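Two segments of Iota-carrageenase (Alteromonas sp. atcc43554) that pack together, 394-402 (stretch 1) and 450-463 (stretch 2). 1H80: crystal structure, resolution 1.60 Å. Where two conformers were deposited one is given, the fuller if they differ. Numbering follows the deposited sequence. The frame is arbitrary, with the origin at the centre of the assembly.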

# COMPACT_ATOMS: atom_id res chain seq x y z
N LYS A 394 -1.11 -21.63 1.59
CA LYS A 394 -1.16 -21.72 0.13
C LYS A 394 0.24 -21.71 -0.47
O LYS A 394 0.69 -20.69 -1.00
CB LYS A 394 -1.98 -20.56 -0.43
N GLN A 395 0.93 -22.85 -0.40
CA GLN A 395 2.27 -22.95 -0.94
C GLN A 395 2.30 -22.64 -2.43
O GLN A 395 1.50 -23.15 -3.20
CB GLN A 395 2.84 -24.36 -0.72
CG GLN A 395 3.15 -24.68 0.73
CD GLN A 395 4.09 -25.85 0.86
OE1 GLN A 395 3.82 -26.94 0.34
NE2 GLN A 395 5.21 -25.64 1.54
N GLY A 396 3.25 -21.79 -2.82
CA GLY A 396 3.38 -21.41 -4.21
C GLY A 396 3.03 -19.95 -4.42
O GLY A 396 3.37 -19.37 -5.45
N GLN A 397 2.35 -19.35 -3.45
CA GLN A 397 1.97 -17.94 -3.57
C GLN A 397 3.13 -17.02 -3.22
O GLN A 397 3.16 -15.86 -3.65
CB GLN A 397 0.79 -17.61 -2.65
CG GLN A 397 -0.48 -18.36 -2.95
CD GLN A 397 -1.69 -17.69 -2.33
OE1 GLN A 397 -1.66 -17.29 -1.16
NE2 GLN A 397 -2.76 -17.56 -3.10
N ILE A 398 4.08 -17.52 -2.44
CA ILE A 398 5.21 -16.71 -2.04
C ILE A 398 6.49 -17.52 -1.85
O ILE A 398 6.46 -18.64 -1.35
CB ILE A 398 4.90 -15.95 -0.72
CG1 ILE A 398 6.09 -15.09 -0.28
CG2 ILE A 398 4.55 -16.94 0.38
CD1 ILE A 398 6.40 -13.95 -1.21
N TYR A 399 7.60 -16.94 -2.28
CA TYR A 399 8.92 -17.55 -2.13
C TYR A 399 9.83 -16.48 -1.58
O TYR A 399 9.54 -15.29 -1.72
CB TYR A 399 9.48 -18.02 -3.48
CG TYR A 399 8.72 -19.17 -4.09
CD1 TYR A 399 7.52 -18.97 -4.75
CD2 TYR A 399 9.20 -20.47 -3.96
CE1 TYR A 399 6.80 -20.03 -5.27
CE2 TYR A 399 8.49 -21.55 -4.48
CZ TYR A 399 7.29 -21.32 -5.13
OH TYR A 399 6.58 -22.38 -5.63
N ILE A 400 10.91 -16.89 -0.94
CA ILE A 400 11.88 -15.94 -0.42
C ILE A 400 13.19 -16.28 -1.10
O ILE A 400 13.60 -17.44 -1.13
CB ILE A 400 12.05 -16.05 1.11
CG1 ILE A 400 10.73 -15.75 1.81
CG2 ILE A 400 13.13 -15.08 1.58
CD1 ILE A 400 10.81 -15.79 3.33
N GLY A 401 13.84 -15.27 -1.66
CA GLY A 401 15.09 -15.51 -2.35
C GLY A 401 15.76 -14.23 -2.79
O GLY A 401 15.36 -13.14 -2.39
N PRO A 402 16.78 -14.34 -3.65
CA PRO A 402 17.52 -13.18 -4.16
C PRO A 402 16.68 -12.19 -4.96
O PRO A 402 15.68 -12.55 -5.57
CB PRO A 402 18.61 -13.81 -5.02
CG PRO A 402 18.77 -15.19 -4.44
CD PRO A 402 17.36 -15.59 -4.16
N ASN A 450 12.75 -25.60 -8.31
CA ASN A 450 11.85 -26.70 -7.99
C ASN A 450 10.73 -26.03 -7.21
O ASN A 450 10.82 -25.87 -5.99
CB ASN A 450 12.57 -27.72 -7.11
CG ASN A 450 11.76 -28.98 -6.90
OD1 ASN A 450 10.52 -28.94 -6.88
ND2 ASN A 450 12.44 -30.11 -6.74
N TYR A 451 9.67 -25.64 -7.92
CA TYR A 451 8.54 -24.94 -7.32
C TYR A 451 8.02 -25.45 -5.98
O TYR A 451 7.80 -24.67 -5.06
CB TYR A 451 7.37 -24.88 -8.30
CG TYR A 451 7.59 -23.98 -9.50
CD1 TYR A 451 8.83 -23.38 -9.75
CD2 TYR A 451 6.55 -23.74 -10.40
CE1 TYR A 451 9.03 -22.58 -10.87
CE2 TYR A 451 6.74 -22.94 -11.51
CZ TYR A 451 7.98 -22.36 -11.75
OH TYR A 451 8.16 -21.58 -12.87
N TYR A 452 7.83 -26.76 -5.87
CA TYR A 452 7.29 -27.31 -4.63
C TYR A 452 8.23 -28.21 -3.84
O TYR A 452 7.91 -28.59 -2.71
CB TYR A 452 5.99 -28.04 -4.94
CG TYR A 452 4.97 -27.13 -5.58
CD1 TYR A 452 4.32 -26.15 -4.83
CD2 TYR A 452 4.70 -27.19 -6.95
CE1 TYR A 452 3.43 -25.25 -5.42
CE2 TYR A 452 3.81 -26.31 -7.55
CZ TYR A 452 3.18 -25.34 -6.78
OH TYR A 452 2.32 -24.45 -7.38
N GLY A 453 9.38 -28.53 -4.42
CA GLY A 453 10.32 -29.40 -3.74
C GLY A 453 11.57 -28.72 -3.23
O GLY A 453 12.40 -29.35 -2.57
N MET A 454 11.73 -27.43 -3.53
CA MET A 454 12.91 -26.70 -3.08
C MET A 454 12.97 -26.64 -1.56
O MET A 454 12.01 -26.97 -0.86
CB MET A 454 12.91 -25.28 -3.64
CG MET A 454 11.73 -24.45 -3.20
SD MET A 454 12.00 -22.70 -3.53
CE MET A 454 12.00 -22.70 -5.30
N SER A 455 14.12 -26.20 -1.05
CA SER A 455 14.34 -26.07 0.38
C SER A 455 13.22 -25.29 1.06
O SER A 455 12.69 -24.33 0.50
CB SER A 455 15.66 -25.34 0.64
OG SER A 455 16.75 -26.01 0.03
N GLU A 456 12.86 -25.72 2.27
CA GLU A 456 11.82 -25.05 3.03
C GLU A 456 12.45 -23.88 3.77
O GLU A 456 13.59 -23.96 4.24
CB GLU A 456 11.19 -26.01 4.03
N CYS A 457 11.72 -22.77 3.86
CA CYS A 457 12.20 -21.58 4.56
C CYS A 457 12.31 -21.86 6.04
O CYS A 457 11.43 -22.48 6.62
CB CYS A 457 11.22 -20.41 4.40
SG CYS A 457 10.95 -19.84 2.69
N SER A 458 13.38 -21.39 6.66
CA SER A 458 13.56 -21.59 8.10
C SER A 458 12.60 -20.61 8.79
O SER A 458 12.21 -19.60 8.19
CB SER A 458 14.99 -21.26 8.52
OG SER A 458 15.27 -19.88 8.37
N SER A 459 12.21 -20.91 10.02
CA SER A 459 11.30 -20.04 10.75
C SER A 459 11.90 -18.64 10.89
O SER A 459 11.21 -17.64 10.71
CB SER A 459 11.03 -20.61 12.15
OG SER A 459 10.33 -21.84 12.06
N SER A 460 13.19 -18.59 11.19
CA SER A 460 13.89 -17.32 11.36
C SER A 460 13.83 -16.45 10.11
O SER A 460 13.67 -15.24 10.20
CB SER A 460 15.36 -17.58 11.72
OG SER A 460 16.07 -16.36 11.86
N ARG A 461 13.94 -17.09 8.95
CA ARG A 461 13.91 -16.36 7.69
C ARG A 461 12.51 -15.86 7.36
O ARG A 461 12.35 -14.75 6.85
CB ARG A 461 14.43 -17.26 6.57
CG ARG A 461 14.79 -16.51 5.32
CD ARG A 461 15.37 -17.46 4.30
NE ARG A 461 15.84 -16.76 3.11
CZ ARG A 461 16.31 -17.37 2.03
NH1 ARG A 461 16.37 -18.69 1.99
NH2 ARG A 461 16.71 -16.66 0.99
N TRP A 462 11.50 -16.67 7.63
CA TRP A 462 10.12 -16.28 7.36
C TRP A 462 9.64 -15.24 8.35
O TRP A 462 8.98 -14.27 7.99
CB TRP A 462 9.20 -17.51 7.41
CG TRP A 462 7.74 -17.17 7.36
CD1 TRP A 462 6.88 -17.12 8.42
CD2 TRP A 462 6.98 -16.79 6.21
NE1 TRP A 462 5.63 -16.74 8.00
CE2 TRP A 462 5.66 -16.54 6.64
CE3 TRP A 462 7.28 -16.66 4.85
CZ2 TRP A 462 4.64 -16.14 5.77
CZ3 TRP A 462 6.27 -16.27 3.97
CH2 TRP A 462 4.96 -16.03 4.44
N GLU A 463 9.98 -15.45 9.62
CA GLU A 463 9.58 -14.53 10.69
C GLU A 463 10.42 -13.26 10.73
O GLU A 463 10.04 -12.29 11.39
CB GLU A 463 9.66 -15.25 12.04
CG GLU A 463 8.58 -16.29 12.25
CD GLU A 463 8.81 -17.12 13.50
OE1 GLU A 463 9.10 -16.53 14.56
OE2 GLU A 463 8.70 -18.36 13.42
O HOH W 1 5.25 -28.57 -1.72

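I400 forms the apolar centre of the contact. It lies in the short strand, its CA-to-CB bond points toward the other stretch, and its m,t rotamer carries CD1 to 3.9 Å from W462 CE3 and 4.1 Å from C457 SG. A branched aliphatic chain suits this place because its other arm reaches a third neighbour, I400 CG2 approaching R461 NE at 3.5 Å. R461, extended with every chi angle near 180°, lays one face of its guanidinium against I400 O, while its nitrogens find hydrogen bonds elsewhere in the structure. The broad indole of W462 also reaches I398, whose CG2 lies 4.0 Å from W462 CZ3. The helix bearing R461 and W462 is capped by S458, whose OG accepts a hydrogen bond from R461 N at 3.1 Å.

Farther out, Y399 combines apolar and polar roles. M454 SD meets the edge of its ring, 3.6 Å from Y399 CD2, and Y399 OH donates a hydrogen bond to Y451 O at 2.7 Å, the one direct hydrogen bond between the stretches.

At the polar edge, Y452 CE1 lies 3.6 Å from Q395 O and 4.0 Å from G396 CA. Glycine fits here: a CB would come within 3.1 Å of Y452 CE1, and the backbone angles themselves favour glycine. Water 1 donates from its O to Q395 OE1 at 3.0 Å and to Y452 O at 2.8 Å, bridging the two stretches.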